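PDB 2Q07: PUA domain-containing protein from Archaeoglobus fulgidus DSM 4304, which is the C-terminal part of a protein of the archaeosine synthase type 1 family, of unproven function but probably RNA-binding through its PUA domain, in archaeosine-tRNA biosynthesis. Local coordinates for residues Glu74-Leu78 with His175-Gln180; Asp216-Ala222 with Lys294-Ser298; Ile230-Gly236 with Gly248-Asp253; Leu274-Ser278 with Ile289-Val293. All blocks are in the same frame, centred on the assembly; numbering follows the deposited sequence.

Contact 1: residues Glu74-Leu78 with His175-Gln180; sequences EFELL and HMLSYQ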
loop_
_atom_site.group_PDB
_atom_site.type_symbol
_atom_site.label_atom_id
_atom_site.label_comp_id
_atom_site.label_asym_id
_atom_site.label_seq_id
_atom_site.Cartn_x
_atom_site.Cartn_y
_atom_site.Cartn_z
ATOM N N GLU A 74 -4.121 3.872 -1.599
ATOM C CA GLU A 74 -3.213 2.995 -2.347
ATOM C C GLU A 74 -2.496 1.939 -1.515
ATOM O O GLU A 74 -1.977 0.968 -2.060
ATOM C CB GLU A 74 -2.166 3.828 -3.086
ATOM C CG GLU A 74 -2.725 4.723 -4.193
ATOM C CD GLU A 74 -3.406 5.983 -3.679
ATOM O OE1 GLU A 74 -3.429 6.228 -2.455
ATOM O OE2 GLU A 74 -3.917 6.743 -4.518
ATOM N N PHE A 75 -2.457 2.127 -0.201
ATOM C CA PHE A 75 -1.785 1.174 0.668
ATOM C C PHE A 75 -2.771 0.415 1.551
ATOM O O PHE A 75 -2.358 -0.321 2.440
ATOM C CB PHE A 75 -0.770 1.898 1.566
ATOM C CG PHE A 75 0.249 2.724 0.815
ATOM C CD1 PHE A 75 0.206 4.116 0.861
ATOM C CD2 PHE A 75 1.263 2.108 0.077
ATOM C CE1 PHE A 75 1.154 4.885 0.187
ATOM C CE2 PHE A 75 2.222 2.867 -0.603
ATOM C CZ PHE A 75 2.167 4.263 -0.546
ATOM N N GLU A 76 -4.067 0.572 1.305
ATOM C CA GLU A 76 -5.055 -0.073 2.167
ATOM C C GLU A 76 -5.099 -1.606 2.128
ATOM O O GLU A 76 -5.861 -2.216 2.862
ATOM C CB GLU A 76 -6.452 0.510 1.905
ATOM C CG GLU A 76 -7.292 -0.226 0.897
ATOM C CD GLU A 76 -8.754 0.216 0.934
ATOM O OE1 GLU A 76 -9.609 -0.556 0.458
ATOM O OE2 GLU A 76 -9.050 1.332 1.430
ATOM N N LEU A 77 -4.266 -2.225 1.296
ATOM C CA LEU A 77 -4.233 -3.686 1.199
ATOM C C LEU A 77 -2.990 -4.290 1.857
ATOM O O LEU A 77 -2.882 -5.506 2.006
ATOM C CB LEU A 77 -4.314 -4.117 -0.271
ATOM C CG LEU A 77 -5.685 -4.617 -0.760
ATOM C CD1 LEU A 77 -6.818 -3.873 -0.071
ATOM C CD2 LEU A 77 -5.769 -4.464 -2.272
ATOM N N LEU A 78 -2.060 -3.432 2.260
ATOM C CA LEU A 78 -0.825 -3.875 2.899
ATOM C C LEU A 78 -1.038 -4.148 4.389
ATOM O O LEU A 78 -2.033 -3.705 4.968
ATOM C CB LEU A 78 0.266 -2.816 2.716
ATOM C CG LEU A 78 0.742 -2.594 1.273
ATOM C CD1 LEU A 78 1.566 -1.328 1.181
ATOM C CD2 LEU A 78 1.558 -3.793 0.813
ATOM N N HIS A 175 1.423 0.785 -6.380
ATOM C CA HIS A 175 1.948 1.261 -5.103
ATOM C C HIS A 175 2.444 0.134 -4.216
ATOM O O HIS A 175 3.361 0.329 -3.432
ATOM C CB HIS A 175 0.904 2.087 -4.334
ATOM C CG HIS A 175 0.882 3.535 -4.712
ATOM N ND1 HIS A 175 0.441 3.978 -5.939
ATOM C CD2 HIS A 175 1.287 4.639 -4.039
ATOM C CE1 HIS A 175 0.582 5.290 -6.010
ATOM N NE2 HIS A 175 1.096 5.716 -4.870
HETATM N N MSE A 176 1.840 -1.045 -4.324
HETATM C CA MSE A 176 2.281 -2.167 -3.500
HETATM C C MSE A 176 3.629 -2.691 -3.990
HETATM O O MSE A 176 4.476 -3.084 -3.190
HETATM C CB MSE A 176 1.234 -3.274 -3.511
HETATM C CG MSE A 176 -0.094 -2.809 -2.947
HETATM SE SE MSE A 176 -1.372 -4.216 -2.788
HETATM C CE MSE A 176 -2.259 -4.067 -4.479
ATOM N N LEU A 177 3.814 -2.692 -5.305
ATOM C CA LEU A 177 5.068 -3.127 -5.914
ATOM C C LEU A 177 6.179 -2.165 -5.480
ATOM O O LEU A 177 7.283 -2.574 -5.103
ATOM C CB LEU A 177 4.926 -3.110 -7.438
ATOM C CG LEU A 177 4.281 -4.337 -8.072
ATOM C CD1 LEU A 177 4.183 -4.149 -9.589
ATOM C CD2 LEU A 177 5.134 -5.571 -7.739
ATOM N N SER A 178 5.864 -0.875 -5.536
ATOM C CA SER A 178 6.790 0.180 -5.144
ATOM C C SER A 178 7.162 -0.004 -3.674
ATOM O O SER A 178 8.334 -0.038 -3.314
ATOM C CB SER A 178 6.125 1.541 -5.365
ATOM O OG SER A 178 7.023 2.608 -5.132
ATOM N N TYR A 179 6.140 -0.140 -2.833
ATOM C CA TYR A 179 6.324 -0.337 -1.402
ATOM C C TYR A 179 7.276 -1.514 -1.107
ATOM O O TYR A 179 8.316 -1.355 -0.464
ATOM C CB TYR A 179 4.956 -0.605 -0.753
ATOM C CG TYR A 179 4.976 -0.682 0.757
ATOM C CD1 TYR A 179 4.703 0.443 1.534
ATOM C CD2 TYR A 179 5.293 -1.874 1.412
ATOM C CE1 TYR A 179 4.746 0.390 2.919
ATOM C CE2 TYR A 179 5.341 -1.941 2.804
ATOM C CZ TYR A 179 5.068 -0.801 3.548
ATOM O OH TYR A 179 5.135 -0.841 4.915
ATOM N N GLN A 180 6.908 -2.689 -1.598
ATOM C CA GLN A 180 7.676 -3.914 -1.368
ATOM C C GLN A 180 9.005 -4.079 -2.089
ATOM O O GLN A 180 9.950 -4.613 -1.512
ATOM C CB GLN A 180 6.806 -5.124 -1.694
ATOM C CG GLN A 180 5.547 -5.216 -0.867
ATOM C CD GLN A 180 4.610 -6.288 -1.371
ATOM O OE1 GLN A 180 5.003 -7.439 -1.534
ATOM N NE2 GLN A 180 3.359 -5.916 -1.612
#

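Contact 2: residues Asp216-Ala222 with Lys294-Ser298; sequences DIYEKIA and KRKFS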
loop_
_atom_site.group_PDB
_atom_site.type_symbol
_atom_site.label_atom_id
_atom_site.label_comp_id
_atom_site.label_asym_id
_atom_site.label_seq_id
_atom_site.Cartn_x
_atom_site.Cartn_y
_atom_site.Cartn_z
ATOM N N ASP A 216 2.172 -11.121 -3.901
ATOM C CA ASP A 216 2.931 -12.327 -4.161
ATOM C C ASP A 216 3.379 -12.063 -5.597
ATOM O O ASP A 216 2.604 -11.513 -6.382
ATOM C CB ASP A 216 2.039 -13.576 -4.117
ATOM C CG ASP A 216 2.848 -14.859 -4.054
ATOM O OD1 ASP A 216 4.071 -14.794 -4.302
ATOM O OD2 ASP A 216 2.273 -15.929 -3.760
ATOM N N ILE A 217 4.612 -12.424 -5.945
ATOM C CA ILE A 217 5.118 -12.199 -7.302
ATOM C C ILE A 217 5.487 -13.500 -7.996
ATOM O O ILE A 217 5.786 -14.493 -7.337
ATOM C CB ILE A 217 6.374 -11.305 -7.304
ATOM C CG1 ILE A 217 7.468 -11.957 -6.452
ATOM C CG2 ILE A 217 6.021 -9.907 -6.799
ATOM C CD1 ILE A 217 8.817 -11.254 -6.514
ATOM N N TYR A 218 5.490 -13.482 -9.325
ATOM C CA TYR A 218 5.825 -14.671 -10.090
ATOM C C TYR A 218 7.109 -14.567 -10.913
ATOM O O TYR A 218 7.947 -13.726 -10.622
ATOM C CB TYR A 218 4.613 -15.091 -10.917
ATOM C CG TYR A 218 3.435 -15.360 -9.993
ATOM C CD1 TYR A 218 2.553 -14.335 -9.638
ATOM C CD2 TYR A 218 3.278 -16.598 -9.377
ATOM C CE1 TYR A 218 1.548 -14.538 -8.691
ATOM C CE2 TYR A 218 2.276 -16.816 -8.422
ATOM C CZ TYR A 218 1.419 -15.779 -8.086
ATOM O OH TYR A 218 0.450 -15.969 -7.136
ATOM N N GLU A 219 7.263 -15.410 -11.930
ATOM C CA GLU A 219 8.505 -15.458 -12.711
ATOM C C GLU A 219 9.150 -14.206 -13.295
ATOM O O GLU A 219 10.312 -13.927 -13.016
ATOM C CB GLU A 219 8.390 -16.498 -13.833
ATOM C CG GLU A 219 9.756 -17.065 -14.233
ATOM C CD GLU A 219 9.723 -17.929 -15.490
ATOM O OE1 GLU A 219 8.721 -18.642 -15.708
ATOM O OE2 GLU A 219 10.716 -17.908 -16.248
ATOM N N LYS A 220 8.419 -13.468 -14.118
ATOM C CA LYS A 220 8.955 -12.272 -14.767
ATOM C C LYS A 220 9.477 -11.225 -13.794
ATOM O O LYS A 220 10.558 -10.670 -13.997
ATOM C CB LYS A 220 7.895 -11.635 -15.674
ATOM C CG LYS A 220 6.811 -12.596 -16.126
ATOM C CD LYS A 220 5.975 -13.038 -14.922
ATOM C CE LYS A 220 5.010 -14.144 -15.241
ATOM N NZ LYS A 220 4.453 -14.660 -13.967
ATOM N N ILE A 221 8.717 -10.953 -12.736
ATOM C CA ILE A 221 9.135 -9.959 -11.758
ATOM C C ILE A 221 10.335 -10.434 -10.959
ATOM O O ILE A 221 11.303 -9.698 -10.821
ATOM C CB ILE A 221 7.989 -9.587 -10.788
ATOM C CG1 ILE A 221 6.854 -8.928 -11.575
ATOM C CG2 ILE A 221 8.507 -8.653 -9.709
ATOM C CD1 ILE A 221 5.759 -8.331 -10.721
ATOM N N ALA A 222 10.256 -11.655 -10.433
ATOM C CA ALA A 222 11.351 -12.253 -9.673
ATOM C C ALA A 222 12.612 -12.233 -10.542
ATOM O O ALA A 222 13.714 -11.984 -10.045
ATOM C CB ALA A 222 10.996 -13.704 -9.291
ATOM N N LYS A 294 8.073 -20.332 -1.547
ATOM C CA LYS A 294 6.738 -20.307 -2.128
ATOM C C LYS A 294 6.756 -21.041 -3.466
ATOM O O LYS A 294 5.838 -21.791 -3.786
ATOM C CB LYS A 294 6.244 -18.868 -2.337
ATOM C CG LYS A 294 5.756 -18.177 -1.065
ATOM C CD LYS A 294 4.819 -17.004 -1.377
ATOM C CE LYS A 294 4.045 -16.563 -0.127
ATOM N NZ LYS A 294 2.954 -15.573 -0.407
ATOM N N ARG A 295 7.812 -20.839 -4.244
ATOM C CA ARG A 295 7.899 -21.489 -5.542
ATOM C C ARG A 295 9.286 -21.322 -6.156
ATOM O O ARG A 295 10.101 -20.524 -5.685
ATOM C CB ARG A 295 6.832 -20.908 -6.484
ATOM C CG ARG A 295 7.107 -19.470 -6.935
ATOM C CD ARG A 295 5.903 -18.806 -7.616
ATOM N NE ARG A 295 4.981 -18.203 -6.653
ATOM C CZ ARG A 295 4.042 -18.866 -5.989
ATOM N NH1 ARG A 295 3.879 -20.175 -6.184
ATOM N NH2 ARG A 295 3.276 -18.225 -5.111
ATOM N N LYS A 296 9.550 -22.086 -7.208
ATOM C CA LYS A 296 10.829 -22.013 -7.889
ATOM C C LYS A 296 10.677 -22.258 -9.382
ATOM O O LYS A 296 9.703 -22.867 -9.834
ATOM C CB LYS A 296 11.813 -23.014 -7.278
ATOM C CG LYS A 296 11.271 -24.423 -7.154
ATOM C CD LYS A 296 12.328 -25.347 -6.569
ATOM C CE LYS A 296 11.863 -26.802 -6.548
ATOM N NZ LYS A 296 13.003 -27.705 -6.205
ATOM N N PHE A 297 11.646 -21.770 -10.146
ATOM C CA PHE A 297 11.619 -21.923 -11.589
ATOM C C PHE A 297 12.908 -22.586 -12.098
ATOM O O PHE A 297 14.005 -22.283 -11.628
ATOM C CB PHE A 297 11.425 -20.551 -12.244
ATOM C CG PHE A 297 10.495 -19.639 -11.480
ATOM C CD1 PHE A 297 11.009 -18.628 -10.658
ATOM C CD2 PHE A 297 9.116 -19.814 -11.539
ATOM C CE1 PHE A 297 10.165 -17.811 -9.904
ATOM C CE2 PHE A 297 8.254 -18.994 -10.784
ATOM C CZ PHE A 297 8.784 -17.992 -9.967
ATOM N N SER A 298 12.765 -23.491 -13.064
ATOM C CA SER A 298 13.908 -24.203 -13.632
ATOM C C SER A 298 14.559 -23.419 -14.761
ATOM O O SER A 298 15.745 -23.041 -14.631
ATOM C CB SER A 298 13.462 -25.559 -14.165
ATOM O OG SER A 298 12.750 -26.271 -13.175
#

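Contact 3: residues Ile230-Gly236 with Gly248-Asp253; sequences IYTVEIG and GVLRAD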
loop_
_atom_site.group_PDB
_atom_site.type_symbol
_atom_site.label_atom_id
_atom_site.label_comp_id
_atom_site.label_asym_id
_atom_site.label_seq_id
_atom_site.Cartn_x
_atom_site.Cartn_y
_atom_site.Cartn_z
ATOM N N ILE A 230 18.493 -7.221 -6.464
ATOM C CA ILE A 230 17.863 -6.622 -5.290
ATOM C C ILE A 230 16.883 -7.617 -4.657
ATOM O O ILE A 230 16.181 -8.347 -5.364
ATOM C CB ILE A 230 17.131 -5.296 -5.644
ATOM C CG1 ILE A 230 16.148 -5.514 -6.793
ATOM C CG2 ILE A 230 18.160 -4.230 -6.029
ATOM C CD1 ILE A 230 15.325 -4.276 -7.129
ATOM N N TYR A 231 16.844 -7.643 -3.326
ATOM C CA TYR A 231 15.987 -8.573 -2.592
ATOM C C TYR A 231 16.321 -9.999 -3.014
ATOM O O TYR A 231 15.462 -10.882 -3.032
ATOM C CB TYR A 231 14.507 -8.294 -2.864
ATOM C CG TYR A 231 14.050 -6.944 -2.372
ATOM C CD1 TYR A 231 13.903 -5.869 -3.254
ATOM C CD2 TYR A 231 13.789 -6.730 -1.019
ATOM C CE1 TYR A 231 13.508 -4.612 -2.796
ATOM C CE2 TYR A 231 13.396 -5.480 -0.551
ATOM C CZ TYR A 231 13.258 -4.424 -1.446
ATOM O OH TYR A 231 12.875 -3.182 -0.986
ATOM N N THR A 232 17.587 -10.209 -3.346
ATOM C CA THR A 232 18.067 -11.505 -3.791
ATOM C C THR A 232 18.939 -12.189 -2.750
ATOM O O THR A 232 19.590 -11.538 -1.927
ATOM C CB THR A 232 18.872 -11.366 -5.094
ATOM O OG1 THR A 232 19.824 -10.303 -4.954
ATOM C CG2 THR A 232 17.947 -11.053 -6.265
ATOM N N VAL A 233 18.940 -13.514 -2.791
ATOM C CA VAL A 233 19.733 -14.309 -1.876
ATOM C C VAL A 233 20.321 -15.481 -2.659
ATOM O O VAL A 233 19.602 -16.221 -3.345
ATOM C CB VAL A 233 18.877 -14.828 -0.686
ATOM C CG1 VAL A 233 17.913 -13.739 -0.214
ATOM C CG2 VAL A 233 18.119 -16.065 -1.075
ATOM N N GLU A 234 21.638 -15.624 -2.586
ATOM C CA GLU A 234 22.319 -16.711 -3.276
ATOM C C GLU A 234 22.353 -17.897 -2.334
ATOM O O GLU A 234 22.683 -17.746 -1.163
ATOM C CB GLU A 234 23.741 -16.303 -3.642
ATOM C CG GLU A 234 24.488 -17.347 -4.450
ATOM C CD GLU A 234 25.924 -16.948 -4.719
ATOM O OE1 GLU A 234 26.155 -15.772 -5.083
ATOM O OE2 GLU A 234 26.818 -17.807 -4.571
ATOM N N ILE A 235 22.018 -19.075 -2.849
ATOM C CA ILE A 235 21.988 -20.281 -2.039
ATOM C C ILE A 235 22.874 -21.413 -2.584
ATOM O O ILE A 235 23.389 -21.349 -3.705
ATOM C CB ILE A 235 20.536 -20.805 -1.908
ATOM C CG1 ILE A 235 20.030 -21.267 -3.277
ATOM C CG2 ILE A 235 19.622 -19.699 -1.371
ATOM C CD1 ILE A 235 18.700 -21.985 -3.225
ATOM N N GLY A 236 23.034 -22.456 -1.779
ATOM C CA GLY A 236 23.851 -23.579 -2.193
ATOM C C GLY A 236 23.189 -24.365 -3.305
ATOM O O GLY A 236 22.022 -24.134 -3.630
ATOM N N GLY A 248 22.359 -22.739 4.357
ATOM C CA GLY A 248 22.312 -22.950 2.918
ATOM C C GLY A 248 22.418 -21.671 2.105
ATOM O O GLY A 248 22.461 -21.706 0.871
ATOM N N VAL A 249 22.472 -20.541 2.803
ATOM C CA VAL A 249 22.562 -19.229 2.171
ATOM C C VAL A 249 24.007 -18.771 2.006
ATOM O O VAL A 249 24.725 -18.610 2.988
ATOM C CB VAL A 249 21.823 -18.170 3.011
ATOM C CG1 VAL A 249 21.945 -16.804 2.359
ATOM C CG2 VAL A 249 20.367 -18.573 3.192
ATOM N N LEU A 250 24.431 -18.555 0.765
ATOM C CA LEU A 250 25.792 -18.101 0.503
ATOM C C LEU A 250 25.894 -16.607 0.815
ATOM O O LEU A 250 26.625 -16.198 1.722
ATOM C CB LEU A 250 26.162 -18.365 -0.959
ATOM C CG LEU A 250 26.239 -19.845 -1.349
ATOM C CD1 LEU A 250 26.217 -20.002 -2.863
ATOM C CD2 LEU A 250 27.501 -20.453 -0.757
ATOM N N ARG A 251 25.155 -15.799 0.058
ATOM C CA ARG A 251 25.141 -14.353 0.250
ATOM C C ARG A 251 23.693 -13.885 0.235
ATOM O O ARG A 251 22.825 -14.574 -0.297
ATOM C CB ARG A 251 25.909 -13.654 -0.873
ATOM C CG ARG A 251 27.323 -14.158 -1.075
ATOM C CD ARG A 251 28.033 -13.363 -2.158
ATOM N NE ARG A 251 29.341 -13.927 -2.469
ATOM C CZ ARG A 251 30.192 -13.409 -3.351
ATOM N NH1 ARG A 251 29.874 -12.306 -4.017
ATOM N NH2 ARG A 251 31.359 -14.002 -3.572
ATOM N N ALA A 252 23.434 -12.709 0.803
ATOM C CA ALA A 252 22.080 -12.163 0.850
ATOM C C ALA A 252 22.076 -10.638 0.874
ATOM O O ALA A 252 22.993 -10.015 1.406
ATOM C CB ALA A 252 21.350 -12.699 2.077
ATOM N N ASP A 253 21.034 -10.039 0.299
ATOM C CA ASP A 253 20.907 -8.585 0.265
ATOM C C ASP A 253 20.767 -8.106 1.708
ATOM O O ASP A 253 19.849 -8.520 2.413
ATOM C CB ASP A 253 19.666 -8.180 -0.538
ATOM C CG ASP A 253 19.603 -6.682 -0.817
ATOM O OD1 ASP A 253 20.228 -5.897 -0.073
ATOM O OD2 ASP A 253 18.912 -6.293 -1.781
#

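Contact 4: residues Leu274-Ser278 with Ile289-Val293; sequences LAAMS and IAINV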
loop_
_atom_site.group_PDB
_atom_site.type_symbol
_atom_site.label_atom_id
_atom_site.label_comp_id
_atom_site.label_asym_id
_atom_site.label_seq_id
_atom_site.Cartn_x
_atom_site.Cartn_y
_atom_site.Cartn_z
ATOM N N LEU A 274 9.458 -16.182 1.403
ATOM C CA LEU A 274 9.286 -15.190 2.458
ATOM C C LEU A 274 10.465 -15.280 3.415
ATOM O O LEU A 274 10.657 -16.302 4.078
ATOM C CB LEU A 274 8.000 -15.439 3.247
ATOM C CG LEU A 274 6.733 -14.673 2.873
ATOM C CD1 LEU A 274 5.658 -15.015 3.889
ATOM C CD2 LEU A 274 6.988 -13.166 2.869
ATOM N N ALA A 275 11.254 -14.219 3.483
ATOM C CA ALA A 275 12.405 -14.196 4.374
ATOM C C ALA A 275 11.945 -14.370 5.820
ATOM O O ALA A 275 10.910 -13.845 6.216
ATOM C CB ALA A 275 13.158 -12.886 4.211
ATOM N N ALA A 276 12.708 -15.122 6.604
ATOM C CA ALA A 276 12.362 -15.341 8.005
ATOM C C ALA A 276 13.281 -14.505 8.883
ATOM O O ALA A 276 12.946 -14.192 10.022
ATOM C CB ALA A 276 12.489 -16.829 8.362
HETATM N N MSE A 277 14.441 -14.148 8.344
HETATM C CA MSE A 277 15.408 -13.331 9.067
HETATM C C MSE A 277 15.972 -12.231 8.167
HETATM O O MSE A 277 15.784 -12.248 6.947
HETATM C CB MSE A 277 16.544 -14.206 9.623
HETATM C CG MSE A 277 17.166 -15.171 8.621
HETATM SE SE MSE A 277 18.596 -16.244 9.389
HETATM C CE MSE A 277 17.530 -17.544 10.338
ATOM N N SER A 278 16.657 -11.269 8.775
ATOM C CA SER A 278 17.237 -10.160 8.028
ATOM C C SER A 278 18.287 -10.656 7.046
ATOM O O SER A 278 18.793 -11.773 7.173
ATOM C CB SER A 278 17.890 -9.161 8.984
ATOM O OG SER A 278 19.057 -9.719 9.561
ATOM N N ILE A 289 15.633 -21.104 10.378
ATOM C CA ILE A 289 15.025 -21.048 9.051
ATOM C C ILE A 289 15.235 -19.678 8.417
ATOM O O ILE A 289 14.830 -18.660 8.971
ATOM C CB ILE A 289 13.507 -21.335 9.116
ATOM C CG1 ILE A 289 13.267 -22.768 9.602
ATOM C CG2 ILE A 289 12.881 -21.125 7.745
ATOM C CD1 ILE A 289 11.787 -23.123 9.787
ATOM N N ALA A 290 15.865 -19.663 7.246
ATOM C CA ALA A 290 16.144 -18.418 6.546
ATOM C C ALA A 290 15.009 -17.967 5.633
ATOM O O ALA A 290 14.641 -16.787 5.630
ATOM C CB ALA A 290 17.427 -18.557 5.742
ATOM N N ILE A 291 14.451 -18.902 4.866
ATOM C CA ILE A 291 13.381 -18.571 3.932
ATOM C C ILE A 291 12.308 -19.647 3.791
ATOM O O ILE A 291 12.611 -20.831 3.697
ATOM C CB ILE A 291 13.934 -18.343 2.510
ATOM C CG1 ILE A 291 15.054 -17.305 2.526
ATOM C CG2 ILE A 291 12.802 -17.922 1.582
ATOM C CD1 ILE A 291 15.709 -17.100 1.169
ATOM N N ASN A 292 11.052 -19.221 3.770
ATOM C CA ASN A 292 9.945 -20.141 3.563
ATOM C C ASN A 292 9.684 -20.050 2.056
ATOM O O ASN A 292 9.244 -19.019 1.550
ATOM C CB ASN A 292 8.724 -19.693 4.369
ATOM C CG ASN A 292 8.944 -19.810 5.878
ATOM O OD1 ASN A 292 9.028 -20.912 6.419
ATOM N ND2 ASN A 292 9.045 -18.672 6.557
ATOM N N VAL A 293 9.992 -21.126 1.342
ATOM C CA VAL A 293 9.840 -21.167 -0.113
ATOM C C VAL A 293 8.399 -21.217 -0.610
ATOM O O VAL A 293 7.599 -22.031 -0.152
ATOM C CB VAL A 293 10.604 -22.382 -0.703
ATOM C CG1 VAL A 293 10.492 -22.398 -2.222
ATOM C CG2 VAL A 293 12.045 -22.330 -0.271
#

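Contact 1: residues Glu74-Leu78 with His175-Gln180
The CB and CG methylenes of E74 sit over one face of the H175 imidazole: CG of E74 is 3.7 Å from the ring centroid, almost on the normal, a CH-pi contact, while the carboxylate leads away. The same imidazole turns its edge to the face of F75 in an offset edge-to-face pair, centroids 5.4 Å apart and planes at 76°. A histidine suits this spot because both its nitrogens find partners, ND1 with the carbonyl of R171 one helical turn back and NE2 with the backbone NH of K26, leaving the ring carbons to pack. Here a 3-10 end and type I turn, F75 to L78, of the UDG-like DUF5591 region dock on helix 168-181 of the pre-PUA region. The turn, closed by L78 N to F75 O at 3.1 Å, aims two leucines at the helix. The flexible side chain of selenomethionine M176 meets CB of L77 with its SE at 3.9 Å and also packs on L215 of strand 214-217. L78 sets CD1 over the face of Y179 in a CH-pi contact, 3.6 Å from the ring centroid. F75 also touches A21 of helix 16-24, and its CE2 lies 4.1 Å from CD1 of Y179.

Contact 2: residues Asp216-Ala222 with Lys294-Ser298
A salt-bridge network and the packing of F297 on the start of helix 219-227 join the pre-PUA region to the last strand of the PUA domain, where K294 and R295 both face V272 in a classic beta bulge. The bulge brings two consecutive basic side chains to one acid, D216, near the end of strand 214-217. OD2 of D216 receives NH2 of R295 at 2.8 Å and NZ of K294 at 3.4 Å; both hydrogen bonds are weak, the first bent to 129°. NZ of K294 also pairs with D209, a reach that suits lysine. O of I217 lies near the guanidinium plane, 3.9 Å from NE of R295, too far for a hydrogen bond, while one face of the guanidinium rests against Y218, whose CE2 is 3.5 Å from NE of R295. The backbone is paired outward: D216 bonds with R207, K294 and R295 both with V272, and F297 with F270. At the N-cap of helix 219-227, O of Y218 accepts N of A222 at 3.1 Å. F297 lies between strand and helix: CB of A222 is 4.2 Å from its CE1, and the aliphatic part of E219 packs over the ring, CG 3.9 Å from the centroid in a CH-pi contact.

Contact 3: residues Ile230-Gly236 with Gly248-Asp253
Backbone hydrogen bonds hold these two antiparallel segments together. N of E234 gives to O of R251 at 2.8 Å, N of D253 to O of T232 at 3.0 Å, and N of G236 to O of G248 at 2.8 Å. With no side chain on either, G236 and G248 let the backbones close up there. At O of E234 the ladder doubles: N of L250 donates at 2.7 Å and N of R251 only weakly at 3.4 Å, because L250 and R251 both face E234 in a classic beta bulge. Past the strand end, the short carboxylate of D253 extends the pairing, its OD2 taking N of Y231 at 2.9 Å. These are strands 232-235 and 249-252 of the PUA pseudobarrel, and the chain turns a corner at L250. Among apolar side chains, V233, I235 and V249 are buried on the face they share with A252, whose methyl lets M282 of helix 279-282 approach; CG1 of V233 lies 4.3 Å from CB of A252. Charged residues take the other face: OE1 of E234 is 4.5 Å from NE of R251, close enough for attraction but not a salt bridge.

Contact 4: residues Leu274-Ser278 with Ile289-Val293
In the PUA pseudobarrel, the start of strand 289-297 pairs antiparallel with the end of strand 270-275, and a classic beta bulge, A290 and I291 both facing I244, interrupts its other edge. I289 comes first. O of I289 makes short contacts with CB of A276 (3.0 Å) and CE of selenomethionine M277 (3.2 Å), while the exposed I289 side chain reaches T243 and F245 of the neighbouring strand. A290 follows, with O accepting N of A276 at 2.7 Å, so the pairing runs one residue beyond the regular end of strand 270-275. Its methyl points away from the other segment; a small residue fits there, since CB of A290 lies 4.5 Å from CG of M277 and M282 packs against it. I291 forms a non-hydrogen-bonded pair with A275, CA to CA 4.5 Å, and its CA makes a CA-H...O contact with O of L274 at 3.5 Å. Its branched side chain shares the buried face with A275, meeting M282 and V262, where the bare methyl of A275 leaves room for it. N292 then forms a hydrogen-bonded pair with L274, its N giving a nearly straight bond to O of L274 at 3.0 Å. The polar N292 side chain is exposed, whereas L274, on the same face, is buried against Y212 and V261. The return bond runs from N of L274 to O of N292 at 2.8 Å.

In the fold
The four contacts run from the DUF5591 region to the PUA domain, with the pre-PUA region between. Contact 1 joins the first two regions near the centre of the chain, and contact 2, its centre about 19 Å away, joins the pre-PUA region to the last PUA strand; CD2 of L177 touches CD1 of I221 at 4.1 Å between them. Contact 1 also packs on contact 3, centres about 25 Å apart, O of Q180 lying 3.3 Å from OH of Y231. Contacts 3 and 4, centres about 11 Å apart, share the PUA core, where CG2 of V233 meets CD1 of I291 at 3.5 Å. Strand 289-297 serves contact 4 first and then contact 2, linking core to junction.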